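Local structure of acyl-CoA dehydrogenase (Mycobacterium thermoresistibile, 3NF4) at residues Y320-S325 / L379-G384. The protein probably oxidises acyl-CoA thioesters to trans-2-enoyl-CoA, passing the electrons to a bound flavin-adenine dinucleotide. Residues are numbered along the deposited sequence; the frame is centred on the assembly and turned at random.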
ATOM      1  N   TYR A 320      20.885  19.126  -3.755  1.00 59.74           N
ATOM      2  CA  TYR A 320      19.641  18.778  -3.054  1.00 58.64           C
ATOM      3  C   TYR A 320      18.463  18.401  -3.998  1.00 57.71           C
ATOM      4  O   TYR A 320      17.308  18.357  -3.598  1.00 56.11           O
ATOM      5  CB  TYR A 320      19.257  19.873  -2.044  1.00 57.63           C
ATOM      6  CG  TYR A 320      18.716  21.122  -2.668  1.00 58.73           C
ATOM      7  CD1 TYR A 320      19.549  21.996  -3.360  1.00 60.19           C
ATOM      8  CD2 TYR A 320      17.368  21.441  -2.562  1.00 59.00           C
ATOM      9  CE1 TYR A 320      19.063  23.144  -3.935  1.00 61.56           C
ATOM     10  CE2 TYR A 320      16.864  22.596  -3.135  1.00 61.01           C
ATOM     11  CZ  TYR A 320      17.718  23.446  -3.820  1.00 62.22           C
ATOM     12  OH  TYR A 320      17.231  24.601  -4.399  1.00 64.19           O
ATOM     13  N   SER A 321      18.808  18.108  -5.244  1.00 58.57           N
ATOM     14  CA  SER A 321      17.867  17.784  -6.298  1.00 58.38           C
ATOM     15  C   SER A 321      17.079  16.482  -6.062  1.00 56.43           C
ATOM     16  O   SER A 321      15.853  16.510  -6.098  1.00 55.29           O
ATOM     17  CB  SER A 321      18.622  17.687  -7.614  1.00 60.17           C
ATOM     18  OG  SER A 321      17.986  18.485  -8.586  1.00 63.57           O
ATOM     19  N   GLN A 322      17.783  15.362  -5.845  1.00 55.38           N
ATOM     20  CA  GLN A 322      17.149  14.090  -5.533  1.00 54.39           C
ATOM     21  C   GLN A 322      16.219  14.243  -4.325  1.00 52.06           C
ATOM     22  O   GLN A 322      15.076  13.786  -4.350  1.00 50.27           O
ATOM     23  CB  GLN A 322      18.180  12.994  -5.196  1.00 55.47           C
ATOM     24  CG  GLN A 322      18.844  12.262  -6.367  1.00 59.37           C
ATOM     25  CD  GLN A 322      17.892  11.368  -7.197  1.00 61.71           C
ATOM     26  OE1 GLN A 322      17.141  11.870  -8.056  1.00 62.05           O
ATOM     27  NE2 GLN A 322      17.965  10.045  -6.978  1.00 58.52           N
ATOM     28  N   GLN A 323      16.732  14.906  -3.289  1.00 51.03           N
ATOM     29  CA  GLN A 323      16.077  14.998  -2.003  1.00 49.73           C
ATOM     30  C   GLN A 323      14.846  15.891  -2.059  1.00 49.20           C
ATOM     31  O   GLN A 323      13.868  15.667  -1.313  1.00 49.08           O
ATOM     32  CB  GLN A 323      17.077  15.427  -0.925  1.00 50.53           C
ATOM     33  CG  GLN A 323      18.219  14.397  -0.727  1.00 52.11           C
ATOM     34  CD  GLN A 323      19.508  14.693  -1.505  1.00 56.29           C
ATOM     35  OE1 GLN A 323      19.547  15.533  -2.421  1.00 57.67           O
ATOM     36  NE2 GLN A 323      20.588  13.996  -1.126  1.00 56.08           N
ATOM     37  N   ALA A 324      14.873  16.872  -2.959  1.00 48.06           N
ATOM     38  CA  ALA A 324      13.713  17.714  -3.212  1.00 47.21           C
ATOM     39  C   ALA A 324      12.582  17.008  -3.979  1.00 45.79           C
ATOM     40  O   ALA A 324      11.424  17.279  -3.709  1.00 43.38           O
ATOM     41  CB  ALA A 324      14.113  19.057  -3.929  1.00 48.24           C
ATOM     42  N   SER A 325      12.923  16.126  -4.926  1.00 45.90           N
ATOM     43  CA  SER A 325      11.927  15.261  -5.582  1.00 46.13           C
ATOM     44  C   SER A 325      11.264  14.272  -4.607  1.00 43.91           C
ATOM     45  O   SER A 325      10.043  14.059  -4.633  1.00 42.30           O
ATOM     46  CB  SER A 325      12.546  14.480  -6.753  1.00 46.82           C
ATOM     47  OG  SER A 325      12.645  15.343  -7.864  1.00 52.37           O
ATOM     48  N   LEU A 379      10.294   9.420 -12.118  1.00 47.52           N
ATOM     49  CA  LEU A 379      11.157   9.326 -13.303  1.00 50.02           C
ATOM     50  C   LEU A 379      12.451  10.133 -13.049  1.00 49.42           C
ATOM     51  O   LEU A 379      13.550   9.660 -13.318  1.00 49.87           O
ATOM     52  CB  LEU A 379      10.397   9.781 -14.564  1.00 51.61           C
ATOM     53  CG  LEU A 379      11.106   9.809 -15.927  1.00 57.17           C
ATOM     54  CD1 LEU A 379      11.832   8.469 -16.263  1.00 58.79           C
ATOM     55  CD2 LEU A 379      10.153  10.226 -17.092  1.00 61.51           C
ATOM     56  N   VAL A 380      12.323  11.309 -12.460  1.00 48.54           N
ATOM     57  CA  VAL A 380      13.505  12.071 -12.020  1.00 49.52           C
ATOM     58  C   VAL A 380      14.419  11.271 -11.054  1.00 49.64           C
ATOM     59  O   VAL A 380      15.629  11.132 -11.316  1.00 50.87           O
ATOM     60  CB  VAL A 380      13.102  13.470 -11.466  1.00 49.46           C
ATOM     61  CG1 VAL A 380      14.182  14.105 -10.553  1.00 49.27           C
ATOM     62  CG2 VAL A 380      12.818  14.390 -12.643  1.00 51.59           C
ATOM     63  N   ILE A 381      13.835  10.702  -9.994  1.00 47.56           N
ATOM     64  CA  ILE A 381      14.571   9.881  -9.027  1.00 46.83           C
ATOM     65  C   ILE A 381      15.289   8.670  -9.675  1.00 48.54           C
ATOM     66  O   ILE A 381      16.459   8.395  -9.369  1.00 48.65           O
ATOM     67  CB  ILE A 381      13.645   9.418  -7.840  1.00 44.90           C
ATOM     68  CG1 ILE A 381      13.103  10.645  -7.084  1.00 43.04           C
ATOM     69  CG2 ILE A 381      14.400   8.493  -6.906  1.00 42.23           C
ATOM     70  CD1 ILE A 381      11.741  10.474  -6.340  1.00 38.63           C
ATOM     71  N   ALA A 382      14.596   7.931 -10.541  1.00 48.87           N
ATOM     72  CA  ALA A 382      15.244   6.796 -11.202  1.00 50.79           C
ATOM     73  C   ALA A 382      16.450   7.224 -12.054  1.00 53.23           C
ATOM     74  O   ALA A 382      17.465   6.515 -12.078  1.00 54.14           O
ATOM     75  CB  ALA A 382      14.264   6.011 -12.054  1.00 50.56           C
ATOM     76  N   ARG A 383      16.332   8.355 -12.764  1.00 54.35           N
ATOM     77  CA  ARG A 383      17.444   8.877 -13.574  1.00 57.29           C
ATOM     78  C   ARG A 383      18.675   9.183 -12.702  1.00 57.15           C
ATOM     79  O   ARG A 383      19.796   8.847 -13.093  1.00 58.08           O
ATOM     80  CB  ARG A 383      17.033  10.115 -14.404  1.00 58.68           C
ATOM     81  CG  ARG A 383      16.118   9.799 -15.605  1.00 63.87           C
ATOM     82  CD  ARG A 383      15.765  11.056 -16.396  1.00 74.56           C
ATOM     83  NE  ARG A 383      14.782  10.814 -17.468  1.00 80.82           N
ATOM     84  CZ  ARG A 383      13.978  11.747 -17.996  1.00 83.06           C
ATOM     85  NH1 ARG A 383      14.007  13.011 -17.566  1.00 83.14           N
ATOM     86  NH2 ARG A 383      13.124  11.411 -18.955  1.00 84.62           N
ATOM     87  N   GLY A 384      18.451   9.799 -11.530  1.00 55.48           N
ATOM     88  CA  GLY A 384      19.498  10.054 -10.546  1.00 55.92           C
ATOM     89  C   GLY A 384      20.168   8.801  -9.976  1.00 56.94           C
ATOM     90  O   GLY A 384      21.184   8.907  -9.299  1.00 57.15           O
TER
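Gln322 makes the one hydrogen bond between 320-325 and 379-384. Its NE2 donates to the backbone O of Ile381 at 3.3 Å, with an N-H...O angle of 159°. The donor lies in the carbonyl plane, on a lone pair of that oxygen, and the acceptor sits close to the amide plane of Gln322. The side chain is bent at CD (chi2 -67°), and the amide group reaches the backbone of 381-384. There OE1 comes within 3.4 Å of Ile381 CA, and CD packs on Gly384 CA at 3.9 Å.

The two segments are the start of helix 321-346 and the C-terminal part of helix 374-383, in the all-helical C-terminal domain of the acyl-CoA dehydrogenase fold. The axes of the short segments 321-325 and 379-383 come within 9.5 Å and run roughly antiparallel, at 149°. Leu379 touches the bound FAD, while Ile381 and Ala382 also pack on Ala294 and Gly290 of the second subunit.

Ser325, one turn after Gln322 on its helix, makes van der Waals contacts with Ile381 and Val380. Ser325 CB meets Ile381 CG1 at 3.9 Å and lies 4.1 Å from Ile381 CD1. Val380 CG1 touches Ser325 OG at 3.3 Å. That hydroxyl is hydrogen-bonded to Gln377 OE1, one turn before Ile381 on the same helix.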